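Local coordinates for protein alcohol dehydrogenase (Aeropyrum pernix, PDB 1H2B) that probably oxidises alcohols with NAD+ as a zinc-containing alcohol dehydrogenase, holding the dinucleotide close to a bound zinc ion, at residues P100-P105 / V313-L318; I149-D154 / E158-M163; E162-A167 / R354-P359. All coordinates share one frame; numbering follows the deposited sequence.

Contact 1: residues P100-P105 / V313-L318; sequences PVILHP and VELHEL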
loop_
_atom_site.group_PDB
_atom_site.type_symbol
_atom_site.label_atom_id
_atom_site.label_comp_id
_atom_site.label_asym_id
_atom_site.label_seq_id
_atom_site.Cartn_x
_atom_site.Cartn_y
_atom_site.Cartn_z
ATOM N N PRO B 100 -35.026 -5.922 -10.308
ATOM C CA PRO B 100 -34.573 -4.593 -9.873
ATOM C C PRO B 100 -33.058 -4.486 -9.957
ATOM O O PRO B 100 -32.331 -5.431 -9.616
ATOM C CB PRO B 100 -35.029 -4.506 -8.412
ATOM C CG PRO B 100 -35.012 -6.020 -7.965
ATOM C CD PRO B 100 -35.541 -6.750 -9.183
ATOM N N VAL B 101 -32.603 -3.315 -10.398
ATOM C CA VAL B 101 -31.175 -3.129 -10.668
ATOM C C VAL B 101 -30.756 -1.699 -10.346
ATOM O O VAL B 101 -31.576 -0.738 -10.327
ATOM C CB VAL B 101 -30.802 -3.401 -12.152
ATOM C CG1 VAL B 101 -31.059 -4.886 -12.524
ATOM C CG2 VAL B 101 -31.545 -2.442 -13.129
ATOM N N ILE B 102 -29.458 -1.559 -10.070
ATOM C CA ILE B 102 -28.827 -0.254 -9.979
ATOM C C ILE B 102 -27.736 -0.239 -11.033
ATOM O O ILE B 102 -27.098 -1.248 -11.321
ATOM C CB ILE B 102 -28.276 0.042 -8.543
ATOM C CG1 ILE B 102 -27.618 1.461 -8.489
ATOM C CG2 ILE B 102 -27.223 -1.032 -8.090
ATOM C CD1 ILE B 102 -27.427 1.895 -7.008
ATOM N N LEU B 103 -27.547 0.916 -11.651
ATOM C CA LEU B 103 -26.620 1.013 -12.775
ATOM C C LEU B 103 -25.358 1.760 -12.475
ATOM O O LEU B 103 -25.388 2.938 -12.073
ATOM C CB LEU B 103 -27.279 1.667 -14.014
ATOM C CG LEU B 103 -28.589 0.998 -14.438
ATOM C CD1 LEU B 103 -29.198 1.717 -15.685
ATOM C CD2 LEU B 103 -28.337 -0.453 -14.793
ATOM N N HIS B 104 -24.213 1.110 -12.714
ATOM C CA HIS B 104 -22.956 1.846 -12.738
ATOM C C HIS B 104 -22.986 2.838 -13.905
ATOM O O HIS B 104 -23.485 2.509 -14.978
ATOM C CB HIS B 104 -21.799 0.883 -12.952
ATOM C CG HIS B 104 -20.465 1.524 -12.760
ATOM N ND1 HIS B 104 -19.881 2.309 -13.728
ATOM C CD2 HIS B 104 -19.663 1.586 -11.676
ATOM C CE1 HIS B 104 -18.751 2.826 -13.254
ATOM N NE2 HIS B 104 -18.595 2.389 -12.006
ATOM N N PRO B 105 -22.570 4.083 -13.693
ATOM C CA PRO B 105 -22.804 5.069 -14.757
ATOM C C PRO B 105 -21.962 4.910 -16.002
ATOM O O PRO B 105 -22.287 5.564 -16.985
ATOM C CB PRO B 105 -22.557 6.426 -14.062
ATOM C CG PRO B 105 -21.888 6.115 -12.762
ATOM C CD PRO B 105 -22.008 4.683 -12.464
ATOM N N VAL B 313 -16.545 -2.802 -8.703
ATOM C CA VAL B 313 -16.413 -3.462 -7.397
ATOM C C VAL B 313 -16.785 -2.502 -6.257
ATOM O O VAL B 313 -17.472 -2.880 -5.299
ATOM C CB VAL B 313 -15.020 -4.095 -7.225
ATOM C CG1 VAL B 313 -14.743 -4.478 -5.773
ATOM C CG2 VAL B 313 -14.910 -5.322 -8.167
ATOM N N GLU B 314 -16.350 -1.259 -6.375
ATOM C CA GLU B 314 -16.693 -0.236 -5.372
ATOM C C GLU B 314 -18.214 -0.010 -5.301
ATOM O O GLU B 314 -18.761 0.126 -4.211
ATOM C CB GLU B 314 -15.971 1.077 -5.704
ATOM C CG GLU B 314 -14.493 0.933 -5.348
ATOM C CD GLU B 314 -13.590 2.032 -5.909
ATOM O OE1 GLU B 314 -13.958 2.705 -6.899
ATOM O OE2 GLU B 314 -12.485 2.188 -5.334
ATOM N N LEU B 315 -18.915 -0.005 -6.448
ATOM C CA LEU B 315 -20.378 0.144 -6.395
ATOM C C LEU B 315 -20.976 -1.078 -5.676
ATOM O O LEU B 315 -21.885 -0.917 -4.850
ATOM C CB LEU B 315 -20.992 0.266 -7.806
ATOM C CG LEU B 315 -22.506 0.497 -7.794
ATOM C CD1 LEU B 315 -22.997 1.702 -6.985
ATOM C CD2 LEU B 315 -22.902 0.534 -9.284
ATOM N N HIS B 316 -20.438 -2.257 -5.963
ATOM C CA HIS B 316 -20.937 -3.447 -5.283
ATOM C C HIS B 316 -20.741 -3.368 -3.778
ATOM O O HIS B 316 -21.654 -3.694 -3.016
ATOM C CB HIS B 316 -20.203 -4.673 -5.841
ATOM C CG HIS B 316 -20.821 -5.954 -5.412
ATOM N ND1 HIS B 316 -21.869 -6.538 -6.090
ATOM C CD2 HIS B 316 -20.590 -6.719 -4.328
ATOM C CE1 HIS B 316 -22.237 -7.634 -5.448
ATOM N NE2 HIS B 316 -21.476 -7.763 -4.375
ATOM N N GLU B 317 -19.543 -2.960 -3.327
ATOM C CA GLU B 317 -19.312 -2.775 -1.897
ATOM C C GLU B 317 -20.255 -1.758 -1.263
ATOM O O GLU B 317 -20.754 -1.936 -0.164
ATOM C CB GLU B 317 -17.873 -2.313 -1.663
ATOM C CG GLU B 317 -16.892 -3.440 -2.036
ATOM C CD GLU B 317 -15.438 -3.039 -2.036
ATOM O OE1 GLU B 317 -15.102 -1.902 -1.664
ATOM O OE2 GLU B 317 -14.605 -3.883 -2.411
ATOM N N LEU B 318 -20.479 -0.636 -1.954
ATOM C CA LEU B 318 -21.352 0.372 -1.421
ATOM C C LEU B 318 -22.805 -0.112 -1.324
ATOM O O LEU B 318 -23.467 0.159 -0.333
ATOM C CB LEU B 318 -21.209 1.670 -2.277
ATOM C CG LEU B 318 -22.204 2.746 -1.878
ATOM C CD1 LEU B 318 -21.980 3.374 -0.486
ATOM C CD2 LEU B 318 -22.153 3.810 -2.974
#
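The backbones come nearest at H104 and L315, whose CA atoms lie 7.1 Å apart, where strand 100-103 has just given way to a loop and helix 312-323 packs against it. L315 carries the contact. With its CG anti to the backbone N (chi1 -177°), its two methyls reach across to the loop and to the end of the strand. CD2 of L315 settles against H104, 3.7 Å from its CA and 3.8 Å from its CB, while the imidazole is met only obliquely. The second methyl turns to the strand, where CD1 of L315 approaches CD1 of I102 at 4.4 Å. In the zinc-containing alcohol dehydrogenase fold the first segment belongs to the GroES-like catalytic domain; helix 312-323, reached after strand 303-306 of the parallel nucleotide-binding sheet, packs on that domain at strand 100-103 and the loop after it. I171 of helix 166-181 touches both H104 and L315. The H104 ring is pinned at both nitrogens, NE2 by a hydrogen bond with G310 O and ND1 by one with A106 N, which should fix its rotation. One of its faces carries the neighbouring proline, with CD of P105 3.4 Å above the plane of the H104 ring and displaced from the ring centre toward its edge. The H104 side chain comes within about 5 Å of that of V309, a residue of the NAD+ site.

Contact 2: residues I149-D154 / E158-M163; sequences IKLPKD and EKLVEM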
loop_
_atom_site.group_PDB
_atom_site.type_symbol
_atom_site.label_atom_id
_atom_site.label_comp_id
_atom_site.label_asym_id
_atom_site.label_seq_id
_atom_site.Cartn_x
_atom_site.Cartn_y
_atom_site.Cartn_z
ATOM N N ILE B 149 -25.964 -4.005 -11.582
ATOM C CA ILE B 149 -25.902 -4.753 -10.321
ATOM C C ILE B 149 -27.326 -5.084 -9.925
ATOM O O ILE B 149 -28.165 -4.198 -9.763
ATOM C CB ILE B 149 -25.194 -3.948 -9.230
ATOM C CG1 ILE B 149 -23.716 -3.896 -9.569
ATOM C CG2 ILE B 149 -25.427 -4.643 -7.851
ATOM C CD1 ILE B 149 -22.969 -3.029 -8.595
ATOM N N LYS B 150 -27.590 -6.384 -9.777
ATOM C CA LYS B 150 -28.898 -6.849 -9.351
ATOM C C LYS B 150 -29.125 -6.623 -7.865
ATOM O O LYS B 150 -28.244 -6.879 -7.031
ATOM C CB LYS B 150 -29.008 -8.352 -9.648
ATOM C CG LYS B 150 -29.225 -8.630 -11.055
ATOM C CD LYS B 150 -29.291 -10.140 -11.317
ATOM C CE LYS B 150 -30.574 -10.735 -10.823
ATOM N NZ LYS B 150 -30.506 -12.228 -11.060
ATOM N N LEU B 151 -30.315 -6.109 -7.537
ATOM C CA LEU B 151 -30.722 -5.889 -6.178
ATOM C C LEU B 151 -31.634 -7.026 -5.760
ATOM O O LEU B 151 -32.090 -7.829 -6.604
ATOM C CB LEU B 151 -31.437 -4.545 -6.093
ATOM C CG LEU B 151 -30.446 -3.419 -6.406
ATOM C CD1 LEU B 151 -31.161 -2.157 -6.591
ATOM C CD2 LEU B 151 -29.468 -3.301 -5.244
ATOM N N PRO B 152 -31.869 -7.156 -4.460
ATOM C CA PRO B 152 -32.740 -8.255 -4.002
ATOM C C PRO B 152 -34.099 -8.158 -4.679
ATOM O O PRO B 152 -34.676 -7.074 -4.789
ATOM C CB PRO B 152 -32.843 -7.998 -2.501
ATOM C CG PRO B 152 -31.518 -7.329 -2.173
ATOM C CD PRO B 152 -31.351 -6.361 -3.338
ATOM N N LYS B 153 -34.576 -9.313 -5.146
ATOM C CA LYS B 153 -35.776 -9.413 -5.966
ATOM C C LYS B 153 -36.994 -8.829 -5.254
ATOM O O LYS B 153 -37.874 -8.222 -5.877
ATOM C CB LYS B 153 -35.995 -10.878 -6.328
ATOM C CG LYS B 153 -36.929 -11.051 -7.497
ATOM C CD LYS B 153 -37.033 -12.495 -7.933
ATOM C CE LYS B 153 -37.939 -12.578 -9.153
ATOM N NZ LYS B 153 -39.384 -12.386 -8.800
ATOM N N ASP B 154 -36.991 -8.978 -3.936
ATOM C CA ASP B 154 -38.055 -8.539 -3.050
ATOM C C ASP B 154 -38.090 -7.027 -2.727
ATOM O O ASP B 154 -39.005 -6.556 -2.035
ATOM C CB ASP B 154 -37.932 -9.324 -1.728
ATOM C CG ASP B 154 -36.470 -9.437 -1.234
ATOM O OD1 ASP B 154 -35.715 -10.309 -1.741
ATOM O OD2 ASP B 154 -35.986 -8.695 -0.346
ATOM N N GLU B 158 -40.177 1.824 -3.196
ATOM C CA GLU B 158 -39.739 2.931 -2.363
ATOM C C GLU B 158 -38.265 2.789 -1.956
ATOM O O GLU B 158 -37.506 3.754 -2.040
ATOM C CB GLU B 158 -40.638 3.002 -1.110
ATOM C CG GLU B 158 -42.064 3.460 -1.405
ATOM C CD GLU B 158 -42.941 2.402 -2.100
ATOM O OE1 GLU B 158 -42.704 1.156 -1.962
ATOM O OE2 GLU B 158 -43.893 2.840 -2.801
ATOM N N LYS B 159 -37.849 1.593 -1.544
ATOM C CA LYS B 159 -36.461 1.373 -1.127
ATOM C C LYS B 159 -35.553 1.453 -2.347
ATOM O O LYS B 159 -34.411 1.948 -2.236
ATOM C CB LYS B 159 -36.283 0.022 -0.431
ATOM C CG LYS B 159 -36.709 0.037 1.049
ATOM C CD LYS B 159 -37.326 -1.295 1.561
ATOM C CE LYS B 159 -36.621 -2.568 1.071
ATOM N NZ LYS B 159 -37.602 -3.617 0.648
ATOM N N LEU B 160 -36.025 0.920 -3.478
ATOM C CA LEU B 160 -35.219 0.976 -4.729
ATOM C C LEU B 160 -34.899 2.424 -5.094
ATOM O O LEU B 160 -33.753 2.789 -5.417
ATOM C CB LEU B 160 -35.949 0.263 -5.899
ATOM C CG LEU B 160 -35.263 0.314 -7.267
ATOM C CD1 LEU B 160 -33.963 -0.465 -7.199
ATOM C CD2 LEU B 160 -36.147 -0.329 -8.294
ATOM N N VAL B 161 -35.931 3.266 -5.061
ATOM C CA VAL B 161 -35.775 4.665 -5.446
ATOM C C VAL B 161 -34.810 5.398 -4.506
ATOM O O VAL B 161 -33.979 6.213 -4.952
ATOM C CB VAL B 161 -37.172 5.352 -5.414
ATOM C CG1 VAL B 161 -37.055 6.889 -5.516
ATOM C CG2 VAL B 161 -38.034 4.797 -6.554
ATOM N N GLU B 162 -34.888 5.090 -3.206
ATOM C CA GLU B 162 -33.997 5.655 -2.213
ATOM C C GLU B 162 -32.531 5.266 -2.427
ATOM O O GLU B 162 -31.649 5.953 -1.965
ATOM C CB GLU B 162 -34.477 5.245 -0.809
ATOM C CG GLU B 162 -35.606 6.137 -0.299
ATOM C CD GLU B 162 -35.944 5.889 1.166
ATOM O OE1 GLU B 162 -35.069 5.375 1.930
ATOM O OE2 GLU B 162 -37.093 6.217 1.549
ATOM N N MET B 163 -32.296 4.182 -3.152
ATOM C CA MET B 163 -30.947 3.760 -3.477
ATOM C C MET B 163 -30.394 4.453 -4.716
ATOM O O MET B 163 -29.214 4.262 -5.024
ATOM C CB MET B 163 -30.927 2.248 -3.701
ATOM C CG MET B 163 -31.173 1.477 -2.360
ATOM S SD MET B 163 -31.017 -0.337 -2.598
ATOM C CE MET B 163 -29.210 -0.565 -2.595
#
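No ring or other planar side chain stacks where L151 meets L160 and M163; the one flat side-chain group near it, the carboxylate of D154, stands at the margin, its OD2 5.4 Å from NZ of K159 without pairing with it. The core is purely apolar. L151 has CG anti to its carbonyl carbon (chi1 -65°), which sends its two methyls toward the helix, each to a different partner. CD1 of L151 meets CD1 of L160 at 3.3 Å, closer than methyls usually come, so the exact spacing is doubtful. The other branch goes to the methionine, CD2 of L151 lying 3.8 Å from CE of M163. A bend at chi3 (79°) swings that terminal methyl round, and the two side chains lie alongside each other, pointing opposite ways. This is a compact strand-to-helix connection: after strand 148-150 at the margin of the catalytic domain's sheet, the chain turns into helix 157-162 and folds it back over L151. The same leucine packs on I102 of the adjacent strand 100-103 and on V319 of helix 312-323, while L160 also touches V82 and Y84 of strand 81-88.

Contact 3: residues E162-A167 / R354-P359; sequences EMAPLA and RAVLIP. With NAJ (nicotinamide-adenine-dinucleotide (acidic form)), chain I.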
loop_
_atom_site.group_PDB
_atom_site.type_symbol
_atom_site.label_atom_id
_atom_site.label_comp_id
_atom_site.label_asym_id
_atom_site.label_seq_id
_atom_site.Cartn_x
_atom_site.Cartn_y
_atom_site.Cartn_z
ATOM N N GLU B 162 -34.888 5.090 -3.206
ATOM C CA GLU B 162 -33.997 5.655 -2.213
ATOM C C GLU B 162 -32.531 5.266 -2.427
ATOM O O GLU B 162 -31.649 5.953 -1.965
ATOM C CB GLU B 162 -34.477 5.245 -0.809
ATOM C CG GLU B 162 -35.606 6.137 -0.299
ATOM C CD GLU B 162 -35.944 5.889 1.166
ATOM O OE1 GLU B 162 -35.069 5.375 1.930
ATOM O OE2 GLU B 162 -37.093 6.217 1.549
ATOM N N MET B 163 -32.296 4.182 -3.152
ATOM C CA MET B 163 -30.947 3.760 -3.477
ATOM C C MET B 163 -30.394 4.453 -4.716
ATOM O O MET B 163 -29.214 4.262 -5.024
ATOM C CB MET B 163 -30.927 2.248 -3.701
ATOM C CG MET B 163 -31.173 1.477 -2.360
ATOM S SD MET B 163 -31.017 -0.337 -2.598
ATOM C CE MET B 163 -29.210 -0.565 -2.595
ATOM N N ALA B 164 -31.216 5.189 -5.456
ATOM C CA ALA B 164 -30.758 5.731 -6.725
ATOM C C ALA B 164 -29.436 6.506 -6.592
ATOM O O ALA B 164 -28.516 6.308 -7.400
ATOM C CB ALA B 164 -31.813 6.653 -7.404
ATOM N N PRO B 165 -29.336 7.402 -5.598
ATOM C CA PRO B 165 -28.103 8.201 -5.521
ATOM C C PRO B 165 -26.856 7.400 -5.273
ATOM O O PRO B 165 -25.787 7.979 -5.535
ATOM C CB PRO B 165 -28.393 9.174 -4.368
ATOM C CG PRO B 165 -29.895 9.337 -4.494
ATOM C CD PRO B 165 -30.329 7.878 -4.603
ATOM N N LEU B 166 -26.951 6.148 -4.835
ATOM C CA LEU B 166 -25.721 5.349 -4.649
ATOM C C LEU B 166 -24.977 5.167 -5.988
ATOM O O LEU B 166 -23.746 4.958 -6.007
ATOM C CB LEU B 166 -26.046 3.940 -4.044
ATOM C CG LEU B 166 -26.789 4.044 -2.713
ATOM C CD1 LEU B 166 -27.102 2.615 -2.326
ATOM C CD2 LEU B 166 -25.892 4.671 -1.601
ATOM N N ALA B 167 -25.708 5.263 -7.116
ATOM C CA ALA B 167 -25.144 4.989 -8.439
ATOM C C ALA B 167 -24.155 6.041 -8.930
ATOM O O ALA B 167 -23.351 5.765 -9.805
ATOM C CB ALA B 167 -26.271 4.871 -9.475
ATOM N N ARG B 354 -30.299 14.661 -1.692
ATOM C CA ARG B 354 -30.326 14.370 -3.117
ATOM C C ARG B 354 -31.741 14.322 -3.626
ATOM O O ARG B 354 -32.552 13.588 -3.095
ATOM C CB ARG B 354 -29.679 12.995 -3.313
ATOM C CG ARG B 354 -29.375 12.618 -4.738
ATOM C CD ARG B 354 -28.563 13.639 -5.455
ATOM N NE ARG B 354 -27.525 13.097 -6.301
ATOM C CZ ARG B 354 -26.435 13.789 -6.616
ATOM N NH1 ARG B 354 -26.239 15.016 -6.117
ATOM N NH2 ARG B 354 -25.540 13.245 -7.423
ATOM N N ALA B 355 -31.983 15.049 -4.710
ATOM C CA ALA B 355 -33.265 14.969 -5.391
ATOM C C ALA B 355 -33.252 13.756 -6.309
ATOM O O ALA B 355 -32.256 13.501 -7.006
ATOM C CB ALA B 355 -33.517 16.231 -6.152
ATOM N N VAL B 356 -34.360 13.007 -6.329
ATOM C CA VAL B 356 -34.467 11.807 -7.197
ATOM C C VAL B 356 -35.811 11.945 -7.931
ATOM O O VAL B 356 -36.824 12.271 -7.281
ATOM C CB VAL B 356 -34.457 10.547 -6.364
ATOM C CG1 VAL B 356 -34.660 9.318 -7.216
ATOM C CG2 VAL B 356 -33.111 10.401 -5.632
ATOM N N LEU B 357 -35.788 11.759 -9.248
ATOM C CA LEU B 357 -36.993 11.853 -10.119
ATOM C C LEU B 357 -37.568 10.488 -10.387
ATOM O O LEU B 357 -36.838 9.533 -10.609
ATOM C CB LEU B 357 -36.707 12.562 -11.447
ATOM C CG LEU B 357 -35.965 13.887 -11.260
ATOM C CD1 LEU B 357 -35.763 14.504 -12.639
ATOM C CD2 LEU B 357 -36.650 14.867 -10.268
ATOM N N ILE B 358 -38.900 10.409 -10.354
ATOM C CA ILE B 358 -39.593 9.156 -10.590
ATOM C C ILE B 358 -40.597 9.346 -11.701
ATOM O O ILE B 358 -41.042 10.470 -11.955
ATOM C CB ILE B 358 -40.290 8.645 -9.279
ATOM C CG1 ILE B 358 -41.356 9.636 -8.769
ATOM C CG2 ILE B 358 -39.260 8.312 -8.181
ATOM C CD1 ILE B 358 -42.185 9.092 -7.553
ATOM N N PRO B 359 -40.954 8.260 -12.379
ATOM C CA PRO B 359 -42.062 8.314 -13.346
ATOM C C PRO B 359 -43.394 8.620 -12.635
ATOM O O PRO B 359 -43.579 8.265 -11.449
ATOM C CB PRO B 359 -42.072 6.909 -13.930
ATOM C CG PRO B 359 -41.446 6.032 -12.865
ATOM C CD PRO B 359 -40.322 6.918 -12.334
ATOM O OXT PRO B 359 -44.272 9.264 -13.250
HETATM P PA NAJ I . -24.726 19.656 -4.238
HETATM O O1A NAJ I . -25.202 20.914 -4.912
HETATM O O2A NAJ I . -25.758 18.633 -3.737
HETATM O O5B NAJ I . -23.889 19.964 -2.914
HETATM C C5B NAJ I . -22.963 21.056 -2.827
HETATM C C4B NAJ I . -22.916 21.384 -1.344
HETATM O O4B NAJ I . -21.847 22.335 -1.161
HETATM C C3B NAJ I . -24.216 21.976 -0.800
HETATM O O3B NAJ I . -24.632 21.328 0.414
HETATM C C2B NAJ I . -23.764 23.416 -0.599
HETATM O O2B NAJ I . -24.525 24.134 0.384
HETATM C C1B NAJ I . -22.287 23.289 -0.205
HETATM N N9A NAJ I . -21.490 24.501 -0.390
HETATM C C8A NAJ I . -21.594 25.521 -1.345
HETATM N N7A NAJ I . -20.603 26.430 -1.139
HETATM C C5A NAJ I . -19.876 26.010 -0.063
HETATM C C6A NAJ I . -18.781 26.516 0.593
HETATM N N6A NAJ I . -18.202 27.677 0.258
HETATM N N1A NAJ I . -18.242 25.790 1.623
HETATM C C2A NAJ I . -18.808 24.608 2.068
HETATM N N3A NAJ I . -19.901 24.133 1.432
HETATM C C4A NAJ I . -20.426 24.829 0.388
HETATM O O3 NAJ I . -23.696 18.986 -5.245
HETATM P PN NAJ I . -23.383 17.423 -5.497
HETATM O O1N NAJ I . -24.298 16.880 -6.495
HETATM O O2N NAJ I . -23.223 16.740 -4.198
HETATM O O5D NAJ I . -21.982 17.566 -6.270
HETATM C C5D NAJ I . -20.863 18.055 -5.534
HETATM C C4D NAJ I . -19.733 18.378 -6.500
HETATM O O4D NAJ I . -19.185 17.133 -6.968
HETATM C C3D NAJ I . -20.183 19.113 -7.762
HETATM O O3D NAJ I . -19.075 19.899 -8.238
HETATM C C2D NAJ I . -20.450 17.968 -8.749
HETATM O O2D NAJ I . -20.422 18.323 -10.102
HETATM C C1D NAJ I . -19.256 17.073 -8.372
HETATM N N1N NAJ I . -19.273 15.673 -8.795
HETATM C C2N NAJ I . -18.055 15.081 -8.951
HETATM C C3N NAJ I . -17.982 13.739 -9.286
HETATM C C7N NAJ I . -16.645 13.114 -9.516
HETATM O O7N NAJ I . -16.681 11.834 -9.923
HETATM N N7N NAJ I . -15.465 13.696 -9.282
HETATM C C4N NAJ I . -19.154 12.929 -9.452
HETATM C C5N NAJ I . -20.376 13.569 -9.098
HETATM C C6N NAJ I . -20.426 14.920 -8.813
#
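An arginine that grips the coenzyme phosphate with its tip also lays its aliphatic stem along a proline: CG of R354 lies only 3.3 Å from CG of P165, and the two side chains run past each other in opposite directions. Beyond this stem the chain bends at chi2 (53°) and chi3, bringing the guanidinium to NAJ. O1N of the dinucleotide sits at the edge of that group, in its plane, and receives a hydrogen bond from NH1 of R354 at 2.7 Å with an N-H...O angle of 159°. A salt bridge from NE to E80 gives the guanidinium a second anionic partner, and C54 and D168, both zinc ligands, also touch the side chain. Cut back to an alanine here, the side chain would probably leave O1N and E80 without their charged mate and open a gap beside the P165 ring. V356 supplies the apolar remainder: its CG2 is 3.6 Å from CG of P165, the two side chains set nearly at right angles, and its CG1 lies 3.9 Å from CB of A164. A164 and P165 form the middle of a type I turn from M163 to L166, which links helix 157-162 to helix 166-181. This turn rests on strand 354-358, itself set between strand 331-335, parallel to it, and strand 44-52, antiparallel, while M163 and L166 face helix 312-323.

The three contacts adjoin one another in the catalytic domain, their centres 11 to 13 Å apart. Contacts 1 and 2 are joined by sheet pairing, with I102 N to I149 O and P100 O to L151 N each 3.0 Å apart, probable hydrogen bonds between neighbouring strands. Contacts 2 and 3 share E162 and M163, and V161 CG1 reaches V356 CG1 at 3.8 Å. Contact 1 meets contact 3 where L315 CD1 lies 3.5 Å from L166 O. In contact 3 the R354 side chain comes within about 4 Å of a bound zinc ion; in contact 1 the H104 side chain comes within about 9 Å of the bound octanoic acid. Contact 2 lies farther off, the M163 side chain about 12 Å from that of the zinc ligand D168.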